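Aspartokinase (Clostridium acetobutylicum, PDB 3TVI) probably catalyses the ATP-dependent phosphorylation of the beta-carboxyl group of L-aspartate, the first step from aspartate to threonine and methionine. Local coordinates at residues D209-F213 with I263-K268; G212-A216 with K225-K229. The contacts are given in a common frame with arbitrary orientation. Numbering follows the deposited sequence.

In the fold
Both contacts involve the long loop that follows strand 203-208 in the amino acid kinase region, and share Gly212 and Phe213. Contact 1 sets the start of this loop, 209-213, against the end of neighbouring strand 261-265 and the turn after it; contact 2 pairs its continuation, 212-216, with the returning run 225-229. Their centres lie 11 Å apart; they touch where Ser211 O packs on Thr226 CG2 at 3.8 Å. The predicted ATP site is close: the side chain of Asp209, itself part of it, is about 8 Å from Gly10, and the side chain of Phe213 is about 7 Å from that of Thr208. Contact 2 also borders the regulatory part through Tyr434 and Ile292.

Contact 1: residues D209-F213 with I263-K268; sequences DVSGF and IKNTNK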
loop_
_atom_site.group_PDB
_atom_site.type_symbol
_atom_site.label_atom_id
_atom_site.label_comp_id
_atom_site.label_asym_id
_atom_site.label_seq_id
_atom_site.Cartn_x
_atom_site.Cartn_y
_atom_site.Cartn_z
ATOM N N ASP B 209 -28.296 0.280 -23.026
ATOM C CA ASP B 209 -28.229 -0.675 -24.139
ATOM C C ASP B 209 -27.592 -2.000 -23.750
ATOM O O ASP B 209 -27.097 -2.717 -24.606
ATOM C CB ASP B 209 -27.498 -0.065 -25.344
ATOM C CG ASP B 209 -26.040 0.245 -25.058
ATOM O OD1 ASP B 209 -25.751 1.350 -24.539
ATOM O OD2 ASP B 209 -25.182 -0.616 -25.370
ATOM N N VAL B 210 -27.614 -2.322 -22.459
ATOM C CA VAL B 210 -27.088 -3.595 -21.949
ATOM C C VAL B 210 -27.985 -4.114 -20.826
ATOM O O VAL B 210 -28.426 -3.340 -19.972
ATOM C CB VAL B 210 -25.660 -3.445 -21.399
ATOM C CG1 VAL B 210 -24.734 -2.890 -22.467
ATOM C CG2 VAL B 210 -25.656 -2.561 -20.161
ATOM N N SER B 211 -28.239 -5.422 -20.820
ATOM C CA SER B 211 -29.165 -6.031 -19.862
ATOM C C SER B 211 -28.569 -6.175 -18.451
ATOM O O SER B 211 -28.392 -7.280 -17.941
ATOM C CB SER B 211 -29.622 -7.379 -20.397
ATOM O OG SER B 211 -30.170 -7.218 -21.684
ATOM N N GLY B 212 -28.288 -5.047 -17.815
ATOM C CA GLY B 212 -27.629 -5.053 -16.520
ATOM C C GLY B 212 -26.118 -5.069 -16.643
ATOM O O GLY B 212 -25.567 -4.746 -17.693
ATOM N N PHE B 213 -25.457 -5.419 -15.544
ATOM C CA PHE B 213 -24.022 -5.668 -15.507
ATOM C C PHE B 213 -23.767 -7.167 -15.455
ATOM O O PHE B 213 -24.603 -7.931 -14.970
ATOM C CB PHE B 213 -23.416 -5.024 -14.261
ATOM C CG PHE B 213 -23.761 -3.574 -14.099
ATOM C CD1 PHE B 213 -23.524 -2.672 -15.130
ATOM C CD2 PHE B 213 -24.316 -3.107 -12.919
ATOM C CE1 PHE B 213 -23.839 -1.332 -14.987
ATOM C CE2 PHE B 213 -24.634 -1.768 -12.765
ATOM C CZ PHE B 213 -24.391 -0.880 -13.798
ATOM N N ILE B 263 -30.834 -1.283 -13.534
ATOM C CA ILE B 263 -30.221 -1.098 -14.849
ATOM C C ILE B 263 -30.914 -2.036 -15.821
ATOM O O ILE B 263 -30.949 -3.238 -15.600
ATOM C CB ILE B 263 -28.709 -1.363 -14.850
ATOM C CG1 ILE B 263 -27.943 -0.089 -14.504
ATOM C CG2 ILE B 263 -28.247 -1.781 -16.232
ATOM C CD1 ILE B 263 -28.308 0.510 -13.169
ATOM N N LYS B 264 -31.469 -1.475 -16.892
ATOM C CA LYS B 264 -32.287 -2.237 -17.832
ATOM C C LYS B 264 -31.907 -1.927 -19.284
ATOM O O LYS B 264 -31.241 -0.922 -19.563
ATOM C CB LYS B 264 -33.765 -1.941 -17.562
ATOM C CG LYS B 264 -34.615 -3.192 -17.424
ATOM C CD LYS B 264 -35.660 -3.054 -16.330
ATOM C CE LYS B 264 -36.339 -4.383 -16.016
ATOM N NZ LYS B 264 -36.925 -5.027 -17.224
ATOM N N ASN B 265 -32.322 -2.803 -20.200
ATOM C CA ASN B 265 -31.955 -2.681 -21.618
ATOM C C ASN B 265 -33.132 -2.328 -22.536
ATOM O O ASN B 265 -34.034 -3.139 -22.729
ATOM C CB ASN B 265 -31.316 -3.985 -22.083
ATOM C CG ASN B 265 -30.801 -3.913 -23.506
ATOM O OD1 ASN B 265 -30.717 -2.834 -24.098
ATOM N ND2 ASN B 265 -30.450 -5.074 -24.062
ATOM N N THR B 266 -33.094 -1.130 -23.117
ATOM C CA THR B 266 -34.157 -0.648 -24.001
ATOM C C THR B 266 -34.420 -1.585 -25.171
ATOM O O THR B 266 -35.543 -1.650 -25.654
ATOM C CB THR B 266 -33.832 0.742 -24.603
ATOM O OG1 THR B 266 -33.480 1.659 -23.566
ATOM C CG2 THR B 266 -35.026 1.306 -25.346
ATOM N N ASN B 267 -33.392 -2.297 -25.630
ATOM C CA ASN B 267 -33.524 -3.196 -26.779
ATOM C C ASN B 267 -33.958 -4.617 -26.412
ATOM O O ASN B 267 -34.305 -5.405 -27.283
ATOM C CB ASN B 267 -32.217 -3.207 -27.561
ATOM C CG ASN B 267 -31.805 -1.814 -28.012
ATOM O OD1 ASN B 267 -30.683 -1.383 -27.778
ATOM N ND2 ASN B 267 -32.723 -1.095 -28.644
ATOM N N LYS B 268 -33.931 -4.933 -25.118
ATOM C CA LYS B 268 -34.417 -6.214 -24.585
ATOM C C LYS B 268 -35.069 -5.934 -23.238
ATOM O O LYS B 268 -34.483 -6.197 -22.191
ATOM C CB LYS B 268 -33.269 -7.214 -24.422
ATOM C CG LYS B 268 -32.587 -7.588 -25.723
ATOM C CD LYS B 268 -31.700 -8.809 -25.552
ATOM C CE LYS B 268 -30.904 -9.094 -26.820
ATOM N NZ LYS B 268 -30.594 -10.544 -27.006
#
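Ile263, near the end of strand 261-265, contributes the most buried surface. Its CB points toward the loop, Ile263 CG2 lies 3.3 Å from Gly212 CA, and Ile263 CG1 meets Phe213 CZ at 3.7 Å, an apolar contact extended by Thr274 and Ile276 of the adjacent strand. Two residues on, Asn265 supplies the polar half. Its t rotamer brings the carboxamide to the loop, where Asn265 ND2 donates to Ser211 OG (3.2 Å); that hydroxyl is also hydrogen-bonded to Asp271. Asn265 OD1 turns back to accept from Asn267 N (3.1 Å), forming an Asx turn, while Lys268 N to Asn265 O (3.0 Å) closes a type I turn over 265-268. These are the C-terminal ends of parallel strands 203-208 and 261-265, neighbours inside the mixed sheet of the amino acid kinase fold, where each releases its loop. Asp209, predicted to bind ATP, lies just beyond its strand: its backbone C sits 3.3 Å from Asn265 OD1, while its CB points away. The loop then bends at Ser211 in an inverse gamma turn, with Gly212 N bonded to Val210 O (2.8 Å). At phi/psi 88/-163, a CB on Gly212 would jam against the carbonyl oxygen of Ser211.

Contact 2: residues G212-A216 with K225-K229; sequences GFLMA and KTISK
Two extended runs of one loop lie antiparallel and meet in a single beta bridge, Leu214 facing Thr226 as a non-hydrogen-bonded pair with their CA atoms 4.4 Å apart. A backbone bond flanks the pair at each end: Ile227 N donates to Phe213 O (3.0 Å, nearly linear at 176°), and Met215 N donates to Lys225 O (2.8 Å, 161°). Lys225 O also takes a CA-H...O contact from Leu214 CA at 3.6 Å. Phe213 and Leu214 are extended (phi/psi -104/154 and -102/158), whereas Met215 turns to -64/-33 and ends the pairing. On the other run, Ile227 at -81/78 centres an inverse gamma turn, closed by a weak bond from Ser228 N to Thr226 O (2.9 Å). Side chains fill the flanks. Met215, a selenomethionine with chi1 and chi2 t and chi3 m, brings CE to 3.6 Å from Lys225 CB; Ile227, m then t, places CD1 4.0 Å from Phe213 CB and 3.3 Å from Leu214 O. Further polar links cross to the regulatory part: Lys225 N bonds Tyr434 OH, and Met215 shares a backbone bond with Ile292. The cross-segment hydrogen bonds are thus all between main-chain atoms, so the pairing itself needs no polar side chain.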
loop_
_atom_site.group_PDB
_atom_site.type_symbol
_atom_site.label_atom_id
_atom_site.label_comp_id
_atom_site.label_asym_id
_atom_site.label_seq_id
_atom_site.Cartn_x
_atom_site.Cartn_y
_atom_site.Cartn_z
ATOM N N GLY B 212 -28.288 -5.047 -17.815
ATOM C CA GLY B 212 -27.629 -5.053 -16.520
ATOM C C GLY B 212 -26.118 -5.069 -16.643
ATOM O O GLY B 212 -25.567 -4.746 -17.693
ATOM N N PHE B 213 -25.457 -5.419 -15.544
ATOM C CA PHE B 213 -24.022 -5.668 -15.507
ATOM C C PHE B 213 -23.767 -7.167 -15.455
ATOM O O PHE B 213 -24.603 -7.931 -14.970
ATOM C CB PHE B 213 -23.416 -5.024 -14.261
ATOM C CG PHE B 213 -23.761 -3.574 -14.099
ATOM C CD1 PHE B 213 -23.524 -2.672 -15.130
ATOM C CD2 PHE B 213 -24.316 -3.107 -12.919
ATOM C CE1 PHE B 213 -23.839 -1.332 -14.987
ATOM C CE2 PHE B 213 -24.634 -1.768 -12.765
ATOM C CZ PHE B 213 -24.391 -0.880 -13.798
ATOM N N LEU B 214 -22.609 -7.593 -15.936
ATOM C CA LEU B 214 -22.271 -9.015 -15.885
ATOM C C LEU B 214 -21.307 -9.327 -14.748
ATOM O O LEU B 214 -20.578 -8.458 -14.271
ATOM C CB LEU B 214 -21.661 -9.469 -17.209
ATOM C CG LEU B 214 -22.579 -9.454 -18.429
ATOM C CD1 LEU B 214 -21.739 -9.763 -19.650
ATOM C CD2 LEU B 214 -23.720 -10.447 -18.274
HETATM N N MSE B 215 -21.301 -10.581 -14.327
HETATM C CA MSE B 215 -20.435 -11.012 -13.243
HETATM C C MSE B 215 -18.998 -10.858 -13.645
HETATM O O MSE B 215 -18.151 -10.580 -12.802
HETATM C CB MSE B 215 -20.730 -12.467 -12.930
HETATM C CG MSE B 215 -20.247 -12.841 -11.544
HETATM SE SE MSE B 215 -21.285 -14.381 -10.898
HETATM C CE MSE B 215 -23.129 -13.667 -10.957
ATOM N N ALA B 216 -18.708 -11.043 -14.934
ATOM C CA ALA B 216 -17.366 -10.808 -15.475
ATOM C C ALA B 216 -17.391 -10.240 -16.895
ATOM O O ALA B 216 -18.440 -10.136 -17.529
ATOM C CB ALA B 216 -16.554 -12.088 -15.448
ATOM N N LYS B 225 -22.866 -14.997 -16.006
ATOM C CA LYS B 225 -24.109 -14.632 -15.341
ATOM C C LYS B 225 -24.292 -13.116 -15.164
ATOM O O LYS B 225 -23.320 -12.356 -15.077
ATOM C CB LYS B 225 -24.206 -15.335 -13.980
ATOM C CG LYS B 225 -24.500 -16.823 -14.093
ATOM C CD LYS B 225 -24.155 -17.586 -12.822
ATOM C CE LYS B 225 -24.367 -19.085 -13.013
ATOM N NZ LYS B 225 -23.722 -19.911 -11.949
ATOM N N THR B 226 -25.556 -12.692 -15.139
ATOM C CA THR B 226 -25.916 -11.307 -14.858
ATOM C C THR B 226 -25.934 -11.100 -13.356
ATOM O O THR B 226 -26.316 -11.998 -12.617
ATOM C CB THR B 226 -27.315 -10.991 -15.406
ATOM O OG1 THR B 226 -27.281 -11.066 -16.835
ATOM C CG2 THR B 226 -27.790 -9.601 -14.959
ATOM N N ILE B 227 -25.538 -9.914 -12.911
ATOM C CA ILE B 227 -25.533 -9.599 -11.492
ATOM C C ILE B 227 -26.945 -9.219 -11.035
ATOM O O ILE B 227 -27.261 -8.053 -10.866
ATOM C CB ILE B 227 -24.566 -8.444 -11.152
ATOM C CG1 ILE B 227 -23.161 -8.707 -11.706
ATOM C CG2 ILE B 227 -24.512 -8.236 -9.645
ATOM C CD1 ILE B 227 -22.199 -7.558 -11.486
ATOM N N SER B 228 -27.794 -10.215 -10.840
ATOM C CA SER B 228 -29.090 -10.020 -10.193
ATOM C C SER B 228 -29.177 -8.770 -9.277
ATOM O O SER B 228 -29.999 -7.886 -9.514
ATOM C CB SER B 228 -29.429 -11.284 -9.400
ATOM O OG SER B 228 -30.619 -11.136 -8.651
ATOM N N LYS B 229 -28.330 -8.704 -8.251
ATOM C CA LYS B 229 -28.379 -7.640 -7.231
ATOM C C LYS B 229 -26.973 -7.179 -6.803
ATOM O O LYS B 229 -26.031 -7.958 -6.820
ATOM C CB LYS B 229 -29.141 -8.151 -6.008
ATOM C CG LYS B 229 -30.643 -8.288 -6.200
ATOM C CD LYS B 229 -31.266 -9.268 -5.213
ATOM C CE LYS B 229 -32.680 -8.837 -4.839
ATOM N NZ LYS B 229 -33.607 -9.959 -4.507
#